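Local coordinates for molybdopterin-guanine dinucleotide biosynthesis adapter protein (Escherichia coli, PDB 1NP6) that binds GTP and hydrolyses it weakly, and may act as an adapter for efficient biosynthesis and use of the molybdopterin guanine dinucleotide cofactor, at residues G34-H42 / S99-F109; I133-D143 / L148-N156. All coordinates share one frame; numbering follows the deposited sequence.

Contact 1 (G34-H42 / S99-F109)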
loop_
_atom_site.group_PDB
_atom_site.type_symbol
_atom_site.label_atom_id
_atom_site.label_comp_id
_atom_site.label_asym_id
_atom_site.label_seq_id
_atom_site.Cartn_x
_atom_site.Cartn_y
_atom_site.Cartn_z
ATOM N N GLY B 34 21.837 8.746 -7.813
ATOM C CA GLY B 34 21.656 7.310 -7.612
ATOM C C GLY B 34 21.047 6.936 -6.253
ATOM O O GLY B 34 20.961 5.761 -5.907
ATOM N N ILE B 35 20.651 7.934 -5.472
ATOM C CA ILE B 35 19.931 7.689 -4.216
ATOM C C ILE B 35 18.512 7.213 -4.529
ATOM O O ILE B 35 17.843 7.789 -5.379
ATOM C CB ILE B 35 19.886 8.970 -3.341
ATOM C CG1 ILE B 35 21.280 9.294 -2.792
ATOM C CG2 ILE B 35 18.848 8.824 -2.193
ATOM C CD1 ILE B 35 21.627 10.752 -2.866
ATOM N N ARG B 36 18.053 6.154 -3.863
ATOM C CA ARG B 36 16.685 5.704 -4.074
ATOM C C ARG B 36 15.861 6.075 -2.843
ATOM O O ARG B 36 15.916 5.365 -1.844
ATOM C CB ARG B 36 16.627 4.201 -4.376
ATOM C CG ARG B 36 17.585 3.726 -5.491
ATOM C CD ARG B 36 17.888 2.209 -5.469
ATOM N NE ARG B 36 18.692 1.805 -4.312
ATOM C CZ ARG B 36 18.847 0.553 -3.875
ATOM N NH1 ARG B 36 18.242 -0.471 -4.480
ATOM N NH2 ARG B 36 19.615 0.323 -2.810
ATOM N N PRO B 37 15.141 7.202 -2.900
ATOM C CA PRO B 37 14.368 7.687 -1.745
ATOM C C PRO B 37 12.987 7.042 -1.565
ATOM O O PRO B 37 12.278 6.750 -2.528
ATOM C CB PRO B 37 14.212 9.186 -2.031
ATOM C CG PRO B 37 14.203 9.293 -3.570
ATOM C CD PRO B 37 15.027 8.112 -4.067
ATOM N N GLY B 38 12.624 6.812 -0.309
ATOM C CA GLY B 38 11.231 6.587 0.070
ATOM C C GLY B 38 10.635 7.870 0.640
ATOM O O GLY B 38 11.367 8.800 1.024
ATOM N N LEU B 39 9.305 7.902 0.719
ATOM C CA LEU B 39 8.556 9.030 1.255
ATOM C C LEU B 39 7.374 8.566 2.121
ATOM O O LEU B 39 6.573 7.718 1.698
ATOM C CB LEU B 39 7.998 9.903 0.132
ATOM C CG LEU B 39 7.176 11.144 0.557
ATOM C CD1 LEU B 39 8.026 12.187 1.276
ATOM C CD2 LEU B 39 6.525 11.783 -0.657
ATOM N N ILE B 40 7.274 9.130 3.322
ATOM C CA ILE B 40 6.099 8.931 4.185
ATOM C C ILE B 40 5.446 10.302 4.431
ATOM O O ILE B 40 6.093 11.242 4.909
ATOM C CB ILE B 40 6.507 8.273 5.532
ATOM C CG1 ILE B 40 7.272 6.962 5.291
ATOM C CG2 ILE B 40 5.259 8.080 6.406
ATOM C CD1 ILE B 40 7.760 6.215 6.619
ATOM N N LYS B 41 4.167 10.409 4.107
ATOM C CA LYS B 41 3.461 11.687 4.124
ATOM C C LYS B 41 2.119 11.556 4.857
ATOM O O LYS B 41 1.465 10.514 4.780
ATOM C CB LYS B 41 3.204 12.121 2.670
ATOM C CG LYS B 41 2.520 13.482 2.483
ATOM C CD LYS B 41 2.314 13.813 0.999
ATOM C CE LYS B 41 1.051 14.661 0.779
ATOM N NZ LYS B 41 1.269 16.141 0.929
ATOM N N HIS B 42 1.715 12.616 5.551
ATOM C CA HIS B 42 0.358 12.743 6.095
ATOM C C HIS B 42 -0.531 13.599 5.188
ATOM O O HIS B 42 -0.058 14.568 4.590
ATOM C CB HIS B 42 0.421 13.365 7.490
ATOM C CG HIS B 42 -0.866 13.281 8.249
ATOM N ND1 HIS B 42 -1.735 14.347 8.361
ATOM C CD2 HIS B 42 -1.425 12.265 8.946
ATOM C CE1 HIS B 42 -2.775 13.988 9.092
ATOM N NE2 HIS B 42 -2.611 12.732 9.460
ATOM N N SER B 99 15.085 -3.094 1.391
ATOM C CA SER B 99 16.098 -3.727 0.557
ATOM C C SER B 99 16.331 -2.963 -0.761
ATOM O O SER B 99 17.365 -3.144 -1.405
ATOM C CB SER B 99 15.712 -5.189 0.277
ATOM O OG SER B 99 14.919 -5.314 -0.898
ATOM N N LYS B 100 15.373 -2.117 -1.151
ATOM C CA LYS B 100 15.458 -1.359 -2.409
ATOM C C LYS B 100 15.482 0.164 -2.186
ATOM O O LYS B 100 15.248 0.935 -3.124
ATOM C CB LYS B 100 14.278 -1.698 -3.329
ATOM C CG LYS B 100 14.062 -3.165 -3.641
ATOM C CD LYS B 100 12.619 -3.396 -4.103
ATOM C CE LYS B 100 12.549 -4.151 -5.425
ATOM N NZ LYS B 100 11.716 -5.388 -5.331
ATOM N N LEU B 101 15.733 0.595 -0.948
ATOM C CA LEU B 101 15.745 2.026 -0.600
ATOM C C LEU B 101 17.008 2.386 0.165
ATOM O O LEU B 101 17.578 1.541 0.855
ATOM C CB LEU B 101 14.515 2.413 0.245
ATOM C CG LEU B 101 13.086 2.312 -0.324
ATOM C CD1 LEU B 101 12.065 2.600 0.776
ATOM C CD2 LEU B 101 12.809 3.226 -1.556
ATOM N N ASP B 102 17.416 3.649 0.069
ATOM C CA ASP B 102 18.597 4.169 0.771
ATOM C C ASP B 102 18.283 5.175 1.876
ATOM O O ASP B 102 19.117 5.421 2.741
ATOM C CB ASP B 102 19.535 4.845 -0.233
ATOM C CG ASP B 102 19.943 3.919 -1.361
ATOM O OD1 ASP B 102 20.451 2.820 -1.067
ATOM O OD2 ASP B 102 19.792 4.196 -2.575
ATOM N N LEU B 103 17.086 5.763 1.823
ATOM C CA LEU B 103 16.727 6.946 2.594
ATOM C C LEU B 103 15.218 7.113 2.577
ATOM O O LEU B 103 14.608 7.048 1.519
ATOM C CB LEU B 103 17.350 8.199 1.958
ATOM C CG LEU B 103 16.930 9.571 2.482
ATOM C CD1 LEU B 103 17.707 9.921 3.775
ATOM C CD2 LEU B 103 17.129 10.639 1.423
ATOM N N ILE B 104 14.617 7.352 3.738
ATOM C CA ILE B 104 13.190 7.642 3.782
ATOM C C ILE B 104 12.939 9.070 4.258
ATOM O O ILE B 104 13.309 9.431 5.380
ATOM C CB ILE B 104 12.458 6.594 4.671
ATOM C CG1 ILE B 104 12.567 5.188 4.064
ATOM C CG2 ILE B 104 11.005 6.960 4.875
ATOM C CD1 ILE B 104 12.252 4.034 5.068
ATOM N N LEU B 105 12.297 9.878 3.406
ATOM C CA LEU B 105 11.905 11.242 3.757
ATOM C C LEU B 105 10.538 11.251 4.453
ATOM O O LEU B 105 9.667 10.468 4.079
ATOM C CB LEU B 105 11.863 12.148 2.514
ATOM C CG LEU B 105 13.168 12.186 1.699
ATOM C CD1 LEU B 105 12.960 12.716 0.265
ATOM C CD2 LEU B 105 14.223 13.021 2.431
ATOM N N VAL B 106 10.359 12.151 5.430
ATOM C CA VAL B 106 9.125 12.212 6.244
ATOM C C VAL B 106 8.547 13.618 6.314
ATOM O O VAL B 106 9.272 14.577 6.605
ATOM C CB VAL B 106 9.370 11.677 7.686
ATOM C CG1 VAL B 106 8.047 11.651 8.499
ATOM C CG2 VAL B 106 10.020 10.308 7.632
ATOM N N GLU B 107 7.242 13.745 6.059
ATOM C CA GLU B 107 6.580 15.052 5.944
ATOM C C GLU B 107 5.083 15.100 6.362
ATOM O O GLU B 107 4.320 14.173 6.095
ATOM C CB GLU B 107 6.710 15.521 4.487
ATOM C CG GLU B 107 5.736 16.604 4.091
ATOM C CD GLU B 107 5.503 16.636 2.605
ATOM O OE1 GLU B 107 5.205 15.569 2.028
ATOM O OE2 GLU B 107 5.636 17.729 2.023
ATOM N N GLY B 108 4.673 16.195 7.009
ATOM C CA GLY B 108 3.262 16.487 7.249
ATOM C C GLY B 108 2.665 16.014 8.572
ATOM O O GLY B 108 1.488 16.281 8.859
ATOM N N PHE B 109 3.468 15.320 9.372
ATOM C CA PHE B 109 3.032 14.818 10.684
ATOM C C PHE B 109 3.187 15.872 11.788
ATOM O O PHE B 109 4.173 16.617 11.819
ATOM C CB PHE B 109 3.805 13.546 11.062
ATOM C CG PHE B 109 3.464 12.338 10.202
ATOM C CD1 PHE B 109 4.125 12.115 8.990
ATOM C CD2 PHE B 109 2.490 11.424 10.607
ATOM C CE1 PHE B 109 3.804 11.017 8.184
ATOM C CE2 PHE B 109 2.167 10.315 9.816
ATOM C CZ PHE B 109 2.827 10.111 8.602
HETATM O O HOH W 1 4.514 16.522 -0.239
#
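Arg36 and Asp102 clamp the entry to a parallel strand pair, 37-42 beside 103-107, in the P-loop NTPase sheet of MobB. The arginine grips the carboxylate side-on: NE reaches Asp102 OD2 at 3.2 Å and NH2 reaches Asp102 OD1, both oxygens lying close to the guanidinium plane, although that plane is turned 47° from the carboxylate. Asp102 OD2 also accepts the backbone N of Arg36 (2.9 Å) through its anti lone pair, so three N-H groups of one residue together hold the carboxylate in its rotation. Over one guanidinium face sits Lys100 O. This loop, 99-102, is predicted to bind GTP.

Along the ladder, Gly38 N gives to Leu103 O and Leu105 N to Gly38 O, and the pattern repeats two residues on with Ile40. Gly38 suits its place because its bare CA lets Leu101 CD1 and the Ile104 side chain close in over the strand. On the same face as Ile104, Ile40 packs CG1 against Ile104 CG2 (3.8 Å) while its CG2 touches Phe109 CE1; the beta-branched Ile40, Ile104 and Val106 favour the extended backbone of a strand, and helix 89-95 covers this face. Leu105 and Glu107 face helix 19-32. Lys41 lays its aliphatic CG 3.4 Å from Glu107 OE1, an oxygen that accepts a hydrogen bond from a water at 2.6 Å; the two side chains point the same way.

At the far end His42, whose NE2 is bonded to Glu85, has CG anti to the backbone N (chi1 -168°), carrying the imidazole past the Phe109 ring at an oblique angle. His42 CB itself stands 4.0 Å above the centroid of the Phe109 ring, almost exactly on the ring normal.

Contact 2 (I133-D143 / L148-N156); sequences IDRHVIAVASD and LDVALLDIN
This is a parallel beta pairing at one margin of the six-stranded sheet, where strand 137-142 receives one of the sheet's two edge strands within the chain, 151-154. Only four residues separate the two segments, yet the strands run the same way, at 28° to each other, so the link has to carry the chain back to the starting end of the pair.

Four backbone bonds hold the strands together. Val140 is the central rung, giving its N to Ala151 O and taking Leu153 N on its O; Ser142 then gives its N to Leu153 O (2.8 Å) and accepts Ile155 N. In the last bond the donor stands well above the plane of the Ser142 carbonyl, as the chain leaves the strand.

Side chains alternate between two faces. Ala139, Ala141 and Leu153 share one: the small methyls let the longer leucine lie close, Leu153 CD1 reaching 3.9 Å from Ala139 CB. On the other, Leu148 crosses Val140 at about a right angle, its CD1 3.7 Å from Val140 CG2, and its second branch, CD2, meets Ile133 CD1. Val150 brings CG2 to 3.9 Å from Ala139 CA.

Ile155 closes the pair: chi1 of -166° turns CG1 away from the backbone N and leaves CG2 between N and the carbonyl carbon, 3.7 Å from Asp143 CB. Asp154 OD1 makes an Asx turn with Asn156 N. A water bonded to Asp143 OD2 also has a weak bond from Asn156 ND2, while Asp143 OD1 accepts the backbone N of Asp122.

Strand 116-120 flanks 137-142 on the side away from 151-154, while Phe164 and Leu161 of helix 158-170 pack on Ala139 and Leu153 respectively.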
loop_
_atom_site.group_PDB
_atom_site.type_symbol
_atom_site.label_atom_id
_atom_site.label_comp_id
_atom_site.label_asym_id
_atom_site.label_seq_id
_atom_site.Cartn_x
_atom_site.Cartn_y
_atom_site.Cartn_z
ATOM N N ILE B 133 13.735 25.089 17.408
ATOM C CA ILE B 133 14.845 24.229 17.007
ATOM C C ILE B 133 15.255 23.283 18.140
ATOM O O ILE B 133 16.163 23.603 18.915
ATOM C CB ILE B 133 16.068 25.078 16.563
ATOM C CG1 ILE B 133 15.681 26.065 15.452
ATOM C CG2 ILE B 133 17.224 24.166 16.128
ATOM C CD1 ILE B 133 16.769 27.075 15.104
ATOM N N ASP B 134 14.593 22.126 18.211
ATOM C CA ASP B 134 14.872 21.099 19.224
ATOM C C ASP B 134 16.139 20.293 18.893
ATOM O O ASP B 134 16.859 20.629 17.946
ATOM C CB ASP B 134 13.655 20.176 19.417
ATOM C CG ASP B 134 13.308 19.384 18.166
ATOM O OD1 ASP B 134 12.150 19.469 17.710
ATOM O OD2 ASP B 134 14.123 18.646 17.572
ATOM N N ARG B 135 16.402 19.231 19.660
ATOM C CA ARG B 135 17.674 18.502 19.555
ATOM C C ARG B 135 17.841 17.684 18.262
ATOM O O ARG B 135 18.959 17.300 17.900
ATOM C CB ARG B 135 17.903 17.606 20.781
ATOM C CG ARG B 135 16.875 16.508 20.960
ATOM C CD ARG B 135 17.028 15.710 22.253
ATOM N NE ARG B 135 17.142 14.275 21.995
ATOM C CZ ARG B 135 18.286 13.642 21.730
ATOM N NH1 ARG B 135 19.435 14.308 21.690
ATOM N NH2 ARG B 135 18.280 12.336 21.501
ATOM N N HIS B 136 16.732 17.425 17.579
ATOM C CA HIS B 136 16.745 16.612 16.362
ATOM C C HIS B 136 17.111 17.363 15.079
ATOM O O HIS B 136 17.343 16.731 14.054
ATOM C CB HIS B 136 15.392 15.925 16.191
ATOM C CG HIS B 136 15.121 14.882 17.229
ATOM N ND1 HIS B 136 13.951 14.843 17.956
ATOM C CD2 HIS B 136 15.875 13.849 17.673
ATOM C CE1 HIS B 136 13.994 13.826 18.799
ATOM N NE2 HIS B 136 15.150 13.208 18.648
ATOM N N VAL B 137 17.154 18.694 15.133
ATOM C CA VAL B 137 17.387 19.518 13.935
ATOM C C VAL B 137 18.868 19.497 13.521
ATOM O O VAL B 137 19.740 19.812 14.326
ATOM C CB VAL B 137 16.894 20.983 14.156
ATOM C CG1 VAL B 137 17.187 21.886 12.936
ATOM C CG2 VAL B 137 15.422 21.009 14.488
ATOM N N ILE B 138 19.141 19.117 12.271
ATOM C CA ILE B 138 20.505 19.081 11.743
ATOM C C ILE B 138 20.848 20.302 10.866
ATOM O O ILE B 138 22.026 20.536 10.543
ATOM C CB ILE B 138 20.765 17.740 10.979
ATOM C CG1 ILE B 138 19.917 17.648 9.679
ATOM C CG2 ILE B 138 20.512 16.544 11.916
ATOM C CD1 ILE B 138 20.292 16.466 8.759
ATOM N N ALA B 139 19.821 21.073 10.498
ATOM C CA ALA B 139 19.997 22.264 9.650
ATOM C C ALA B 139 18.696 23.057 9.536
ATOM O O ALA B 139 17.624 22.508 9.752
ATOM C CB ALA B 139 20.458 21.839 8.275
ATOM N N VAL B 140 18.807 24.348 9.212
ATOM C CA VAL B 140 17.670 25.182 8.807
ATOM C C VAL B 140 17.936 25.649 7.373
ATOM O O VAL B 140 18.954 26.287 7.141
ATOM C CB VAL B 140 17.521 26.432 9.707
ATOM C CG1 VAL B 140 16.418 27.367 9.206
ATOM C CG2 VAL B 140 17.232 26.036 11.186
ATOM N N ALA B 141 17.047 25.318 6.432
ATOM C CA ALA B 141 17.118 25.866 5.055
ATOM C C ALA B 141 16.309 27.151 4.987
ATOM O O ALA B 141 15.096 27.159 5.257
ATOM C CB ALA B 141 16.604 24.856 4.047
ATOM N N SER B 142 16.983 28.246 4.643
ATOM C CA SER B 142 16.404 29.573 4.758
ATOM C C SER B 142 16.643 30.452 3.513
ATOM O O SER B 142 17.590 30.233 2.787
ATOM C CB SER B 142 17.020 30.320 5.936
ATOM O OG SER B 142 16.307 31.524 6.171
ATOM N N ASP B 143 15.811 31.476 3.317
ATOM C CA ASP B 143 16.072 32.442 2.242
ATOM C C ASP B 143 16.711 33.734 2.777
ATOM O O ASP B 143 17.004 34.661 2.034
ATOM C CB ASP B 143 14.840 32.666 1.344
ATOM C CG ASP B 143 13.700 33.403 2.029
ATOM O OD1 ASP B 143 13.680 33.587 3.269
ATOM O OD2 ASP B 143 12.753 33.857 1.367
ATOM N N LEU B 148 23.409 30.754 13.361
ATOM C CA LEU B 148 22.763 29.654 14.076
ATOM C C LEU B 148 23.704 28.692 14.788
ATOM O O LEU B 148 24.910 28.654 14.522
ATOM C CB LEU B 148 21.848 28.863 13.124
ATOM C CG LEU B 148 20.511 29.494 12.721
ATOM C CD1 LEU B 148 19.854 28.669 11.629
ATOM C CD2 LEU B 148 19.568 29.659 13.898
ATOM N N ASP B 149 23.116 27.905 15.689
ATOM C CA ASP B 149 23.784 26.764 16.313
ATOM C C ASP B 149 24.070 25.652 15.291
ATOM O O ASP B 149 25.164 25.074 15.278
ATOM C CB ASP B 149 22.927 26.223 17.461
ATOM C CG ASP B 149 21.596 26.965 17.606
ATOM O OD1 ASP B 149 21.574 28.047 18.236
ATOM O OD2 ASP B 149 20.523 26.546 17.120
ATOM N N VAL B 150 23.084 25.366 14.437
ATOM C CA VAL B 150 23.202 24.327 13.410
ATOM C C VAL B 150 23.520 24.931 12.034
ATOM O O VAL B 150 23.459 26.150 11.863
ATOM C CB VAL B 150 21.910 23.465 13.322
ATOM C CG1 VAL B 150 21.616 22.783 14.649
ATOM C CG2 VAL B 150 20.714 24.306 12.871
ATOM N N ALA B 151 23.846 24.076 11.062
ATOM C CA ALA B 151 24.098 24.506 9.673
ATOM C C ALA B 151 22.990 25.402 9.115
ATOM O O ALA B 151 21.814 25.239 9.474
ATOM C CB ALA B 151 24.269 23.303 8.780
ATOM N N LEU B 152 23.369 26.333 8.232
ATOM C CA LEU B 152 22.397 27.190 7.557
ATOM C C LEU B 152 22.541 27.097 6.039
ATOM O O LEU B 152 23.587 27.433 5.464
ATOM C CB LEU B 152 22.444 28.653 8.043
ATOM C CG LEU B 152 21.357 29.452 7.287
ATOM C CD1 LEU B 152 20.224 29.952 8.163
ATOM C CD2 LEU B 152 21.901 30.557 6.405
ATOM N N LEU B 153 21.474 26.629 5.402
ATOM C CA LEU B 153 21.492 26.316 3.983
ATOM C C LEU B 153 20.573 27.285 3.213
ATOM O O LEU B 153 19.601 27.805 3.751
ATOM C CB LEU B 153 21.041 24.861 3.763
ATOM C CG LEU B 153 21.616 23.762 4.687
ATOM C CD1 LEU B 153 20.949 22.400 4.426
ATOM C CD2 LEU B 153 23.118 23.652 4.554
ATOM N N ASP B 154 20.887 27.490 1.939
ATOM C CA ASP B 154 20.053 28.291 1.046
ATOM C C ASP B 154 18.895 27.436 0.526
ATOM O O ASP B 154 19.107 26.439 -0.171
ATOM C CB ASP B 154 20.935 28.799 -0.095
ATOM C CG ASP B 154 20.238 29.799 -0.985
ATOM O OD1 ASP B 154 18.992 29.944 -0.908
ATOM O OD2 ASP B 154 20.882 30.473 -1.819
ATOM N N ILE B 155 17.667 27.838 0.860
ATOM C CA ILE B 155 16.464 27.062 0.546
ATOM C C ILE B 155 16.235 27.013 -0.968
ATOM O O ILE B 155 15.590 26.103 -1.479
ATOM C CB ILE B 155 15.223 27.619 1.321
ATOM C CG1 ILE B 155 14.037 26.624 1.283
ATOM C CG2 ILE B 155 14.880 29.023 0.886
ATOM C CD1 ILE B 155 12.808 27.081 2.090
ATOM N N ASN B 156 16.827 27.974 -1.666
ATOM C CA ASN B 156 16.757 28.038 -3.129
ATOM C C ASN B 156 17.957 27.380 -3.855
ATOM O O ASN B 156 18.003 27.354 -5.089
ATOM C CB ASN B 156 16.510 29.489 -3.579
ATOM C CG ASN B 156 15.229 30.101 -2.962
ATOM O OD1 ASN B 156 14.105 29.717 -3.298
ATOM N ND2 ASN B 156 15.408 31.053 -2.051
HETATM O O HOH W 2 12.487 32.361 -1.054
#

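How the contacts relate
Contacts 1 and 2 belong to one parallel sheet and hold its two outermost strands within the chain, 37-42 and 151-154. Strands 8-12 and 116-120 lie between the two pairs. The centres of the two contacts are 20 Å apart and their nearest atoms about 9 Å, without touching. Both lie near the inferred GTP site: the side chain of Glu107 is about 3 Å from that of Thr20 and about 5 Å from a bound sulfate, probably from the crystallisation liquor, while that of Ile155 is about 5 Å from that of Thr17. The outward edge of contact 1 pairs with a strand of the second subunit, continuing the sheet across the dimer, whereas no other chain of the dimer touches contact 2.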